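Local coordinates for D-alanyl transferase DltD (Enterococcus faecium TX0133A04, PDB 6PFX), which probably transfers D-alanine onto lipoteichoic acid in the cell wall of this Gram-positive bacterium, as a membrane-associated member of the SGNH hydrolase clan, at residues S223-I229 with G350-W354; R267-S273 with W386-D392. All blocks are in the same frame, centred on the assembly; numbering follows the deposited sequence.

Contact 1: residues S223-I229 with G350-W354; sequences SILANQI and GWKGW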
ATOM      1  N   SER A 223      16.207  -4.263  18.921  1.00  9.43           N
ATOM      2  CA  SER A 223      15.341  -3.314  19.610  1.00 10.80           C
ATOM      3  C   SER A 223      16.155  -2.245  20.328  1.00 12.46           C
ATOM      4  O   SER A 223      15.830  -1.053  20.260  1.00 14.10           O
ATOM      5  CB  SER A 223      14.473  -4.081  20.606  1.00 12.59           C
ATOM      6  OG  SER A 223      13.671  -3.206  21.370  1.00 16.74           O
ATOM      7  N   ILE A 224      17.221  -2.657  21.018  1.00 14.37           N
ATOM      8  CA  ILE A 224      18.092  -1.704  21.696  1.00 16.05           C
ATOM      9  C   ILE A 224      18.666  -0.712  20.700  1.00 13.94           C
ATOM     10  O   ILE A 224      18.702   0.498  20.955  1.00 15.21           O
ATOM     11  CB  ILE A 224      19.200  -2.453  22.455  1.00 13.58           C
ATOM     12  CG1 ILE A 224      18.614  -3.135  23.686  1.00 20.31           C
ATOM     13  CG2 ILE A 224      20.326  -1.501  22.827  1.00 19.57           C
ATOM     14  CD1 ILE A 224      19.539  -4.166  24.268  1.00 22.41           C
ATOM     15  N   LEU A 225      19.115  -1.207  19.543  1.00 13.22           N
ATOM     16  CA  LEU A 225      19.678  -0.328  18.528  1.00 11.65           C
ATOM     17  C   LEU A 225      18.611   0.606  17.977  1.00 13.83           C
ATOM     18  O   LEU A 225      18.872   1.798  17.772  1.00 12.24           O
ATOM     19  CB  LEU A 225      20.316  -1.155  17.410  1.00 13.77           C
ATOM     20  CG  LEU A 225      20.873  -0.359  16.230  1.00 14.06           C
ATOM     21  CD1 LEU A 225      22.061   0.461  16.622  1.00 16.89           C
ATOM     22  CD2 LEU A 225      21.246  -1.307  15.089  1.00 16.40           C
ATOM     23  N   ALA A 226      17.396   0.093  17.749  1.00 12.33           N
ATOM     24  CA  ALA A 226      16.320   0.947  17.252  1.00 10.43           C
ATOM     25  C   ALA A 226      15.992   2.059  18.244  1.00 15.01           C
ATOM     26  O   ALA A 226      15.707   3.199  17.847  1.00 12.54           O
ATOM     27  CB  ALA A 226      15.076   0.115  16.928  1.00 13.43           C
ATOM     28  N   ASN A 227      15.994   1.739  19.540  1.00 12.82           N
ATOM     29  CA  ASN A 227      15.749   2.754  20.553  1.00 14.12           C
ATOM     30  C   ASN A 227      16.886   3.765  20.598  1.00 17.50           C
ATOM     31  O   ASN A 227      16.643   4.967  20.766  1.00 14.47           O
ATOM     32  CB  ASN A 227      15.563   2.102  21.921  1.00 13.64           C
ATOM     33  CG  ASN A 227      14.206   1.462  22.087  1.00 18.59           C
ATOM     34  OD1 ASN A 227      13.227   1.858  21.454  1.00 25.23           O
ATOM     35  ND2 ASN A 227      14.129   0.495  22.984  1.00 24.74           N
ATOM     36  N   GLN A 228      18.134   3.306  20.424  1.00 14.08           N
ATOM     37  CA  GLN A 228      19.254   4.243  20.438  1.00 15.27           C
ATOM     38  C   GLN A 228      19.188   5.193  19.249  1.00 14.99           C
ATOM     39  O   GLN A 228      19.353   6.409  19.404  1.00 17.25           O
ATOM     40  CB  GLN A 228      20.592   3.510  20.447  1.00 13.84           C
ATOM     41  CG  GLN A 228      20.875   2.726  21.710  1.00 20.06           C
ATOM     42  CD  GLN A 228      22.052   1.769  21.557  1.00 23.15           C
ATOM     43  OE1 GLN A 228      22.430   1.399  20.445  1.00 25.64           O
ATOM     44  NE2 GLN A 228      22.637   1.368  22.680  1.00 29.54           N
ATOM     45  N   ILE A 229      18.912   4.662  18.059  1.00 12.89           N
ATOM     46  CA  ILE A 229      18.829   5.511  16.880  1.00 12.69           C
ATOM     47  C   ILE A 229      17.633   6.446  16.990  1.00 15.07           C
ATOM     48  O   ILE A 229      17.743   7.649  16.720  1.00 14.31           O
ATOM     49  CB  ILE A 229      18.793   4.635  15.615  1.00 13.42           C
ATOM     50  CG1 ILE A 229      20.112   3.866  15.480  1.00 14.98           C
ATOM     51  CG2 ILE A 229      18.552   5.483  14.391  1.00 17.81           C
ATOM     52  CD1 ILE A 229      20.117   2.819  14.366  1.00 16.43           C
ATOM     53  N   GLY A 350       8.639   3.633  11.506  1.00 12.43           N
ATOM     54  CA  GLY A 350       9.998   3.999  11.832  1.00 14.03           C
ATOM     55  C   GLY A 350      10.710   2.804  12.458  1.00 13.64           C
ATOM     56  O   GLY A 350      10.332   1.685  12.308  1.00 15.39           O
ATOM     57  N   TRP A 351      11.755   3.139  13.232  1.00 12.08           N
ATOM     58  CA  TRP A 351      12.731   2.125  13.644  1.00 11.72           C
ATOM     59  C   TRP A 351      12.081   0.954  14.386  1.00 11.18           C
ATOM     60  O   TRP A 351      12.211  -0.211  13.985  1.00 12.04           O
ATOM     61  CB  TRP A 351      13.809   2.798  14.497  1.00 14.85           C
ATOM     62  CG  TRP A 351      14.345   4.069  13.875  1.00 13.17           C
ATOM     63  CD1 TRP A 351      15.392   4.177  13.009  1.00 16.60           C
ATOM     64  CD2 TRP A 351      13.843   5.405  14.067  1.00 14.06           C
ATOM     65  NE1 TRP A 351      15.570   5.491  12.639  1.00 18.00           N
ATOM     66  CE2 TRP A 351      14.641   6.266  13.283  1.00 17.18           C
ATOM     67  CE3 TRP A 351      12.793   5.956  14.820  1.00 15.70           C
ATOM     68  CZ2 TRP A 351      14.435   7.648  13.241  1.00 19.56           C
ATOM     69  CZ3 TRP A 351      12.589   7.334  14.782  1.00 15.15           C
ATOM     70  CH2 TRP A 351      13.406   8.161  13.990  1.00 15.50           C
ATOM     71  N   LYS A 352      11.378   1.237  15.473  1.00 11.90           N
ATOM     72  CA  LYS A 352      10.777   0.159  16.248  1.00  9.77           C
ATOM     73  C   LYS A 352       9.591  -0.461  15.527  1.00 10.87           C
ATOM     74  O   LYS A 352       9.317  -1.657  15.710  1.00 10.43           O
ATOM     75  CB  LYS A 352      10.399   0.701  17.623  1.00 13.11           C
ATOM     76  CG  LYS A 352      11.622   0.860  18.529  1.00 12.43           C
ATOM     77  CD  LYS A 352      12.018  -0.440  19.182  1.00 18.72           C
ATOM     78  CE  LYS A 352      11.022  -0.838  20.259  1.00 19.73           C
ATOM     79  NZ  LYS A 352      11.118  -2.284  20.595  1.00 20.13           N
ATOM     80  N   GLY A 353       8.897   0.330  14.706  1.00 11.46           N
ATOM     81  CA  GLY A 353       7.720  -0.166  14.020  1.00 10.27           C
ATOM     82  C   GLY A 353       8.070  -1.159  12.933  1.00  9.44           C
ATOM     83  O   GLY A 353       7.475  -2.237  12.844  1.00  9.94           O
ATOM     84  N   TRP A 354       9.054  -0.811  12.094  1.00  9.27           N
ATOM     85  CA  TRP A 354       9.553  -1.769  11.114  1.00  9.82           C
ATOM     86  C   TRP A 354      10.144  -3.001  11.792  1.00 10.76           C
ATOM     87  O   TRP A 354      10.006  -4.117  11.286  1.00 11.95           O
ATOM     88  CB  TRP A 354      10.569  -1.117  10.171  1.00 10.51           C
ATOM     89  CG  TRP A 354       9.947  -0.312   9.069  1.00 13.42           C
ATOM     90  CD1 TRP A 354      10.169   1.012   8.785  1.00 18.35           C
ATOM     91  CD2 TRP A 354       9.005  -0.777   8.086  1.00 13.07           C
ATOM     92  NE1 TRP A 354       9.428   1.390   7.689  1.00 19.33           N
ATOM     93  CE2 TRP A 354       8.704   0.314   7.244  1.00 20.20           C
ATOM     94  CE3 TRP A 354       8.397  -2.014   7.828  1.00 16.30           C
ATOM     95  CZ2 TRP A 354       7.816   0.208   6.174  1.00 22.31           C
ATOM     96  CZ3 TRP A 354       7.519  -2.116   6.766  1.00 21.10           C
ATOM     97  CH2 TRP A 354       7.239  -1.012   5.953  1.00 21.58           C
TER

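Contact 2: residues R267-S273 with W386-D392; sequences RFSPEFS and WQHQIPD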
ATOM      1  N   ARG A 267     -13.206   6.656   9.453  1.00 12.75           N
ATOM      2  CA  ARG A 267     -14.071   5.490   9.499  1.00 12.35           C
ATOM      3  C   ARG A 267     -15.027   5.431   8.321  1.00  9.94           C
ATOM      4  O   ARG A 267     -15.653   4.387   8.123  1.00 11.02           O
ATOM      5  CB  ARG A 267     -14.855   5.433  10.813  1.00 13.05           C
ATOM      6  CG  ARG A 267     -13.967   5.235  12.042  1.00 12.08           C
ATOM      7  CD  ARG A 267     -14.710   5.392  13.365  1.00 13.59           C
ATOM      8  NE  ARG A 267     -15.434   6.653  13.364  1.00 11.79           N
ATOM      9  CZ  ARG A 267     -16.598   6.852  13.968  1.00 11.56           C
ATOM     10  NH1 ARG A 267     -17.194   5.881  14.639  1.00 13.12           N
ATOM     11  NH2 ARG A 267     -17.199   8.020  13.859  1.00 12.00           N
ATOM     12  N   PHE A 268     -15.126   6.499   7.523  1.00 10.99           N
ATOM     13  CA  PHE A 268     -16.116   6.604   6.446  1.00  8.54           C
ATOM     14  C   PHE A 268     -15.409   7.065   5.183  1.00 11.96           C
ATOM     15  O   PHE A 268     -14.844   8.160   5.167  1.00 13.19           O
ATOM     16  CB  PHE A 268     -17.213   7.624   6.817  1.00  8.30           C
ATOM     17  CG  PHE A 268     -17.783   7.400   8.169  1.00 11.79           C
ATOM     18  CD1 PHE A 268     -18.427   6.227   8.472  1.00 15.81           C
ATOM     19  CD2 PHE A 268     -17.629   8.344   9.163  1.00 12.53           C
ATOM     20  CE1 PHE A 268     -18.917   6.005   9.744  1.00 15.59           C
ATOM     21  CE2 PHE A 268     -18.126   8.130  10.419  1.00 13.73           C
ATOM     22  CZ  PHE A 268     -18.758   6.962  10.719  1.00 14.76           C
ATOM     23  N   SER A 269     -15.430   6.247   4.121  1.00 13.27           N
ATOM     24  CA  SER A 269     -14.642   6.650   2.960  1.00  9.73           C
ATOM     25  C   SER A 269     -14.934   5.793   1.744  1.00 12.14           C
ATOM     26  O   SER A 269     -15.181   4.593   1.900  1.00 13.94           O
ATOM     27  CB  SER A 269     -13.151   6.446   3.284  1.00 10.11           C
ATOM     28  OG  SER A 269     -12.298   6.906   2.254  1.00 12.78           O
ATOM     29  N   PRO A 270     -14.870   6.355   0.528  1.00 12.24           N
ATOM     30  CA  PRO A 270     -14.796   5.506  -0.673  1.00 12.65           C
ATOM     31  C   PRO A 270     -13.611   4.575  -0.647  1.00 11.09           C
ATOM     32  O   PRO A 270     -13.639   3.552  -1.330  1.00 12.81           O
ATOM     33  CB  PRO A 270     -14.656   6.513  -1.826  1.00 12.65           C
ATOM     34  CG  PRO A 270     -15.188   7.807  -1.265  1.00 23.49           C
ATOM     35  CD  PRO A 270     -14.848   7.791   0.193  1.00 15.75           C
ATOM     36  N   GLU A 271     -12.570   4.890   0.128  1.00  9.35           N
ATOM     37  CA  GLU A 271     -11.381   4.047   0.162  1.00  9.26           C
ATOM     38  C   GLU A 271     -11.684   2.622   0.621  1.00  9.77           C
ATOM     39  O   GLU A 271     -10.951   1.694   0.260  1.00 10.42           O
ATOM     40  CB  GLU A 271     -10.317   4.670   1.069  1.00 11.24           C
ATOM     41  CG  GLU A 271      -8.987   3.897   1.072  1.00 12.62           C
ATOM     42  CD  GLU A 271      -8.104   4.087  -0.163  1.00 12.59           C
ATOM     43  OE1 GLU A 271      -8.299   5.044  -0.939  1.00 13.32           O
ATOM     44  OE2 GLU A 271      -7.171   3.265  -0.341  1.00 14.26           O
ATOM     45  N   PHE A 272     -12.721   2.428   1.443  1.00 11.19           N
ATOM     46  CA  PHE A 272     -13.073   1.072   1.851  1.00 11.97           C
ATOM     47  C   PHE A 272     -13.465   0.240   0.643  1.00 11.26           C
ATOM     48  O   PHE A 272     -13.175  -0.956   0.580  1.00 11.22           O
ATOM     49  CB  PHE A 272     -14.211   1.089   2.874  1.00 11.67           C
ATOM     50  CG  PHE A 272     -13.781   1.551   4.235  1.00 11.16           C
ATOM     51  CD1 PHE A 272     -13.107   0.701   5.093  1.00 11.71           C
ATOM     52  CD2 PHE A 272     -14.022   2.846   4.638  1.00 10.72           C
ATOM     53  CE1 PHE A 272     -12.688   1.128   6.325  1.00 11.31           C
ATOM     54  CE2 PHE A 272     -13.607   3.274   5.873  1.00 11.88           C
ATOM     55  CZ  PHE A 272     -12.940   2.412   6.715  1.00 10.94           C
ATOM     56  N   SER A 273     -14.137   0.862  -0.324  1.00  9.24           N
ATOM     57  CA  SER A 273     -14.542   0.163  -1.540  1.00 11.26           C
ATOM     58  C   SER A 273     -13.402   0.074  -2.553  1.00 11.61           C
ATOM     59  O   SER A 273     -13.280  -0.947  -3.243  1.00  9.91           O
ATOM     60  CB  SER A 273     -15.809   0.813  -2.087  1.00 13.51           C
ATOM     61  OG  SER A 273     -16.869   0.688  -1.141  1.00 11.37           O
ATOM     62  N   TRP A 386     -21.533   0.245   2.995  1.00 11.91           N
ATOM     63  CA  TRP A 386     -20.296  -0.133   3.665  1.00 10.76           C
ATOM     64  C   TRP A 386     -19.391   1.078   3.887  1.00 13.09           C
ATOM     65  O   TRP A 386     -18.812   1.244   4.970  1.00 12.03           O
ATOM     66  CB  TRP A 386     -19.567  -1.229   2.875  1.00 12.32           C
ATOM     67  CG  TRP A 386     -18.263  -1.562   3.555  1.00 10.82           C
ATOM     68  CD1 TRP A 386     -17.002  -1.333   3.089  1.00 12.33           C
ATOM     69  CD2 TRP A 386     -18.113  -2.100   4.868  1.00 10.77           C
ATOM     70  NE1 TRP A 386     -16.072  -1.713   4.026  1.00 10.50           N
ATOM     71  CE2 TRP A 386     -16.729  -2.204   5.125  1.00 10.91           C
ATOM     72  CE3 TRP A 386     -19.015  -2.531   5.843  1.00 13.51           C
ATOM     73  CZ2 TRP A 386     -16.227  -2.704   6.324  1.00 12.64           C
ATOM     74  CZ3 TRP A 386     -18.521  -3.025   7.025  1.00 11.96           C
ATOM     75  CH2 TRP A 386     -17.135  -3.139   7.248  1.00 15.08           C
ATOM     76  N   GLN A 387     -19.246   1.932   2.872  1.00 12.35           N
ATOM     77  CA  GLN A 387     -18.403   3.114   3.012  1.00 14.06           C
ATOM     78  C   GLN A 387     -18.819   3.954   4.214  1.00 13.93           C
ATOM     79  O   GLN A 387     -17.967   4.514   4.915  1.00 14.04           O
ATOM     80  CB  GLN A 387     -18.454   3.935   1.724  1.00 15.22           C
ATOM     81  CG  GLN A 387     -17.864   3.236   0.513  1.00 12.54           C
ATOM     82  CD  GLN A 387     -18.183   3.943  -0.793  1.00 15.61           C
ATOM     83  OE1 GLN A 387     -18.284   5.166  -0.846  1.00 18.61           O
ATOM     84  NE2 GLN A 387     -18.348   3.170  -1.850  1.00 15.71           N
ATOM     85  N   HIS A 388     -20.123   4.022   4.489  1.00 13.68           N
ATOM     86  CA  HIS A 388     -20.665   4.845   5.563  1.00 14.18           C
ATOM     87  C   HIS A 388     -20.922   4.072   6.855  1.00 18.79           C
ATOM     88  O   HIS A 388     -21.394   4.664   7.832  1.00 16.66           O
ATOM     89  CB  HIS A 388     -21.981   5.494   5.104  1.00 15.82           C
ATOM     90  CG  HIS A 388     -21.860   6.323   3.862  1.00 19.98           C
ATOM     91  ND1 HIS A 388     -20.709   7.002   3.528  1.00 31.73           N
ATOM     92  CD2 HIS A 388     -22.754   6.593   2.882  1.00 25.27           C
ATOM     93  CE1 HIS A 388     -20.898   7.652   2.392  1.00 30.55           C
ATOM     94  NE2 HIS A 388     -22.129   7.419   1.979  1.00 30.83           N
ATOM     95  N   GLN A 389     -20.592   2.781   6.896  1.00 14.76           N
ATOM     96  CA  GLN A 389     -20.952   1.927   8.021  1.00 14.45           C
ATOM     97  C   GLN A 389     -20.190   2.334   9.275  1.00 15.54           C
ATOM     98  O   GLN A 389     -18.961   2.423   9.258  1.00 14.28           O
ATOM     99  CB  GLN A 389     -20.601   0.476   7.674  1.00 17.19           C
ATOM    100  CG  GLN A 389     -20.614  -0.499   8.853  1.00 17.71           C
ATOM    101  CD  GLN A 389     -21.939  -1.203   9.028  1.00 21.24           C
ATOM    102  OE1 GLN A 389     -22.504  -1.737   8.076  1.00 20.09           O
ATOM    103  NE2 GLN A 389     -22.434  -1.225  10.255  1.00 26.64           N
ATOM    104  N   ILE A 390     -20.915   2.522  10.372  1.00 17.11           N
ATOM    105  CA  ILE A 390     -20.279   2.774  11.674  1.00 16.79           C
ATOM    106  C   ILE A 390     -19.763   1.460  12.225  1.00 15.39           C
ATOM    107  O   ILE A 390     -20.509   0.468  12.249  1.00 16.27           O
ATOM    108  CB  ILE A 390     -21.282   3.426  12.631  1.00 18.29           C
ATOM    109  CG1 ILE A 390     -21.840   4.704  12.004  1.00 21.25           C
ATOM    110  CG2 ILE A 390     -20.610   3.713  13.966  1.00 19.75           C
ATOM    111  CD1 ILE A 390     -22.881   5.432  12.864  1.00 23.69           C
ATOM    112  N   PRO A 391     -18.505   1.390  12.691  1.00 14.95           N
ATOM    113  CA  PRO A 391     -17.934   0.090  13.078  1.00 19.86           C
ATOM    114  C   PRO A 391     -18.544  -0.546  14.318  1.00 18.10           C
ATOM    115  O   PRO A 391     -18.417  -1.764  14.486  1.00 16.64           O
ATOM    116  CB  PRO A 391     -16.448   0.407  13.337  1.00 18.63           C
ATOM    117  CG  PRO A 391     -16.180   1.678  12.698  1.00 14.90           C
ATOM    118  CD  PRO A 391     -17.478   2.449  12.637  1.00 14.22           C
ATOM    119  N   ASP A 392     -19.176   0.226  15.206  1.00 21.60           N
ATOM    120  CA  ASP A 392     -19.396  -0.258  16.564  1.00 21.74           C
ATOM    121  C   ASP A 392     -20.347  -1.445  16.639  1.00 22.88           C
ATOM    122  O   ASP A 392     -20.206  -2.282  17.537  1.00 27.08           O
ATOM    123  CB  ASP A 392     -19.945   0.866  17.441  1.00 24.40           C
ATOM    124  CG  ASP A 392     -19.001   2.031  17.549  1.00 32.97           C
ATOM    125  OD1 ASP A 392     -18.348   2.362  16.534  1.00 27.98           O
ATOM    126  OD2 ASP A 392     -18.935   2.630  18.646  1.00 40.74           O
TER
HETATM  127  O   HOH W   1     -16.039   3.567  15.883  1.00 17.34           O

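Contact 1: residues S223-I229 with G350-W354
Here one side of helix 219-233 packs against the first turn of helix 351-365, within a DltD fold of the SGNH hydrolase clan. The second helix begins right after G350, its N-cap residue, and W354 N bonds back to G350 O at 2.8 Å. Along 223-229, S223, A226, N227 and I229 make the contact; their i, i+3, i+4, i+6 spacing puts them on one face of the helix. S223 supplies the polar end: K352 NZ donates to S223 OG at 2.8 Å. The CA atoms come nearest at A226 and W351, 5.2 Å apart, a spacing that the small alanine side chain allows. A226 CB meets both W351 CB and K352 CD at 3.8 Å, so the methyl sits where the two side chains diverge. N227 flanks the lysine, with OD1 3.5 Å from K352 CD, and also touches Y341. I229 closes the apolar end, its CB over one face of the W351 indole. W351, which carries this packing, lies near, without touching, S46, D345 and H348, whose geometry is consistent with a Ser-His-Asp triad. At the indole, I229 CG2 comes to 3.5 Å from W351 NE1.

Contact 2: residues R267-S273 with W386-D392
In this DltD fold of the SGNH hydrolase clan, two hydrogen bonds tie the capped turn leading into helix 271-284, and that helix's first residues, to helix 384-388 near the C-terminus. Q387 NE2 donates to S273 OG at 3.0 Å, and S269 N donates to Q387 O at 3.2 Å, so a single glutamine binds the opposing segment through both side chain and backbone. S273 OG is also bonded to F381 O. S269 makes a capping bond before helix 271-284: E271 N donates to S269 OG at 2.9 Å, and this OG bonds V108 O as well. F268 CA, 3.2 Å from the same Q387 O, adds a CA-H...O contact with an angle of 143° at the hydrogen. At the other end, R267 NH1 and D392 OD1 are 4.2 Å apart, too far for a salt bridge, and water 1 joins them; the guanidinium pairs directly with D265. K317 of helix 308-323 links the two segments further, bonding R267 O, W386 O and Q389 O.

Around these bonds lies the packing. F272 and W386 meet obliquely, F272 CB lying 3.7 Å from W386 CD1, while W386 NE1 bonds Q321 and F272 also touches F314 and I318. Farther out, the F268 ring has Q387 O and Q389 O at its edge, and F268 CE1 reaches I390 CG1 at 3.9 Å.

Overall arrangement
Contacts 1 and 2 are separate sites in one chain, their centres 33 Å apart and their nearest atoms about 16 Å apart. Along the sequence their segments alternate: 223-229, 267-273, 350-354, then 386-392. The chain therefore closes two interleaved long-range loops. Between 267-273 and 350-354 it contributes strands 288-293 and 330-332 to the parallel five-stranded sheet, so both loops include these strands. Helix 351-365, used by contact 1, is followed directly by helix 384-388, used by contact 2. W351 of contact 1 lies near the putative triad, whereas contact 2 joins helix 384-388 and the residues after it to the start of helix 271-284 and to helix 308-323.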